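Local atomic coordinates of apical membrane antigen 1-like protein, soluble form (Toxoplasma gondii, PDB entry 3ZLE), a protein that may play a role in host cell invasion by the parasite, as a membrane antigen of the apicomplexan AMA1 family. Residues K99-D104 and K156-S161. Numbering follows the deposited sequence.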
loop_
_atom_site.group_PDB
_atom_site.type_symbol
_atom_site.label_atom_id
_atom_site.label_comp_id
_atom_site.label_asym_id
_atom_site.label_seq_id
_atom_site.Cartn_x
_atom_site.Cartn_y
_atom_site.Cartn_z
ATOM N N LYS A 99 -12.825 -24.127 8.595
ATOM C CA LYS A 99 -12.851 -23.123 7.528
ATOM C C LYS A 99 -11.451 -22.838 6.939
ATOM O O LYS A 99 -10.459 -22.986 7.630
ATOM C CB LYS A 99 -13.526 -21.838 8.037
ATOM C CG LYS A 99 -15.046 -21.894 7.948
ATOM C CD LYS A 99 -15.689 -20.753 8.716
ATOM C CE LYS A 99 -15.273 -19.394 8.167
ATOM N NZ LYS A 99 -15.747 -19.174 6.776
ATOM N N PHE A 100 -11.368 -22.547 5.637
ATOM C CA PHE A 100 -10.105 -22.085 5.033
ATOM C C PHE A 100 -9.693 -20.801 5.732
ATOM O O PHE A 100 -8.513 -20.602 6.051
ATOM C CB PHE A 100 -10.255 -21.781 3.524
ATOM C CG PHE A 100 -10.010 -22.972 2.600
ATOM C CD1 PHE A 100 -10.440 -24.253 2.934
ATOM C CD2 PHE A 100 -9.465 -22.779 1.333
ATOM C CE1 PHE A 100 -10.259 -25.325 2.050
ATOM C CE2 PHE A 100 -9.295 -23.842 0.445
ATOM C CZ PHE A 100 -9.696 -25.115 0.803
ATOM N N SER A 101 -10.657 -19.900 5.917
ATOM C CA SER A 101 -10.354 -18.507 6.232
ATOM C C SER A 101 -11.519 -17.817 6.963
ATOM O O SER A 101 -12.701 -17.958 6.566
ATOM C CB SER A 101 -9.981 -17.743 4.945
ATOM O OG SER A 101 -9.648 -16.389 5.232
ATOM N N PRO A 102 -11.201 -17.006 7.979
ATOM C CA PRO A 102 -9.875 -16.616 8.477
ATOM C C PRO A 102 -9.228 -17.688 9.370
ATOM O O PRO A 102 -9.905 -18.589 9.849
ATOM C CB PRO A 102 -10.181 -15.375 9.345
ATOM C CG PRO A 102 -11.569 -15.634 9.856
ATOM C CD PRO A 102 -12.287 -16.255 8.669
ATOM N N ILE A 103 -7.931 -17.596 9.595
ATOM C CA ILE A 103 -7.302 -18.543 10.522
ATOM C C ILE A 103 -6.435 -17.785 11.512
ATOM O O ILE A 103 -5.807 -16.788 11.165
ATOM C CB ILE A 103 -6.488 -19.623 9.755
ATOM C CG1 ILE A 103 -5.841 -20.630 10.720
ATOM C CG2 ILE A 103 -5.458 -18.974 8.861
ATOM C CD1 ILE A 103 -5.071 -21.730 10.012
ATOM N N ASP A 104 -6.496 -18.194 12.770
ATOM C CA ASP A 104 -5.645 -17.620 13.799
ATOM C C ASP A 104 -4.224 -17.794 13.478
ATOM O O ASP A 104 -3.814 -18.868 13.078
ATOM C CB ASP A 104 -5.905 -18.289 15.134
ATOM C CG ASP A 104 -7.252 -17.938 15.692
ATOM O OD1 ASP A 104 -7.591 -16.734 15.733
ATOM O OD2 ASP A 104 -7.971 -18.886 16.091
ATOM N N LYS A 156 -5.566 -12.414 13.069
ATOM C CA LYS A 156 -6.160 -13.377 12.147
ATOM C C LYS A 156 -5.721 -13.171 10.693
ATOM O O LYS A 156 -5.591 -12.047 10.225
ATOM C CB LYS A 156 -7.674 -13.288 12.217
ATOM C CG LYS A 156 -8.271 -14.031 13.411
ATOM C CD LYS A 156 -9.722 -13.658 13.591
ATOM C CE LYS A 156 -10.151 -13.949 15.009
ATOM N NZ LYS A 156 -10.166 -15.416 15.285
ATOM N N CYS A 157 -5.527 -14.262 9.971
ATOM C CA CYS A 157 -5.123 -14.152 8.566
ATOM C C CYS A 157 -6.335 -14.486 7.695
ATOM O O CYS A 157 -7.042 -15.456 7.970
ATOM C CB CYS A 157 -3.967 -15.123 8.263
ATOM S SG CYS A 157 -3.694 -15.367 6.464
ATOM N N TYR A 158 -6.580 -13.651 6.678
ATOM C CA TYR A 158 -7.663 -13.853 5.719
ATOM C C TYR A 158 -7.091 -14.100 4.341
ATOM O O TYR A 158 -6.232 -13.335 3.856
ATOM C CB TYR A 158 -8.600 -12.625 5.659
ATOM C CG TYR A 158 -9.349 -12.330 6.944
ATOM C CD1 TYR A 158 -8.705 -11.734 8.010
ATOM C CD2 TYR A 158 -10.730 -12.564 7.054
ATOM C CE1 TYR A 158 -9.383 -11.392 9.163
ATOM C CE2 TYR A 158 -11.413 -12.260 8.235
ATOM C CZ TYR A 158 -10.724 -11.675 9.277
ATOM O OH TYR A 158 -11.338 -11.384 10.459
ATOM N N VAL A 159 -7.643 -15.105 3.665
ATOM C CA VAL A 159 -7.428 -15.298 2.267
ATOM C C VAL A 159 -8.709 -14.905 1.544
ATOM O O VAL A 159 -9.788 -15.444 1.854
ATOM C CB VAL A 159 -7.096 -16.798 1.967
ATOM C CG1 VAL A 159 -6.747 -16.985 0.487
ATOM C CG2 VAL A 159 -5.919 -17.220 2.807
ATOM N N LEU A 160 -8.611 -13.951 0.607
ATOM C CA LEU A 160 -9.782 -13.450 -0.101
ATOM C C LEU A 160 -9.977 -14.224 -1.417
ATOM O O LEU A 160 -9.191 -14.073 -2.353
ATOM C CB LEU A 160 -9.617 -11.937 -0.468
ATOM C CG LEU A 160 -9.280 -10.948 0.675
ATOM C CD1 LEU A 160 -9.184 -9.528 0.166
ATOM C CD2 LEU A 160 -10.233 -11.057 1.901
ATOM N N SER A 161 -11.130 -14.828 -1.585
ATOM C CA SER A 161 -11.436 -15.359 -2.892
ATOM C C SER A 161 -11.955 -14.298 -3.875
ATOM O O SER A 161 -11.953 -14.526 -5.082
ATOM C CB SER A 161 -12.359 -16.557 -2.783
ATOM O OG SER A 161 -13.647 -16.133 -2.430
#
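K156 and D104 form a salt bridge, NZ to OD1 at 2.9 Å; the ammonium group meets the syn side of that oxygen, 27° out of the carboxylate plane. The two side chains run side by side in the same direction, and the lysine chain bends only at its last torsion (chi4 -68°), which turns NZ onto the acid. Next to them, I103 and C157 are a hydrogen-bonded antiparallel pair: C157 N reaches I103 O at 2.8 Å, almost straight, and the return bond, I103 N to C157 O at 2.8 Å, is less straight. Beyond P102 a side chain takes over from the backbone. S101 OG, anti to its own N (chi1 -179°), accepts the N-H of V159 at 2.9 Å and also bonds N89 OD1, so the buried hydroxyl is gripped twice. The I103–C157 bonds attach 103-104 as an outermost strand, within this chain, of the five-stranded antiparallel sheet in the AMA1 ectodomain, immediately before helix 105-112; the S101 bond continues the join into the preceding loop. P102, preceded by a cis peptide bond, lies alongside Y158 and sets CB over the centre of the ring, 3.6 Å from its centroid, a CH-pi contact; P102 CG also lies 3.7 Å from Y158 CE2. On the sheet face bearing I103 and C157, I103 CG2 meets C157 CB at 4.2 Å. Y127 of helix 120-129 touches both side chains there, and the disulfide from C157 to C124 ties the strand to that helix.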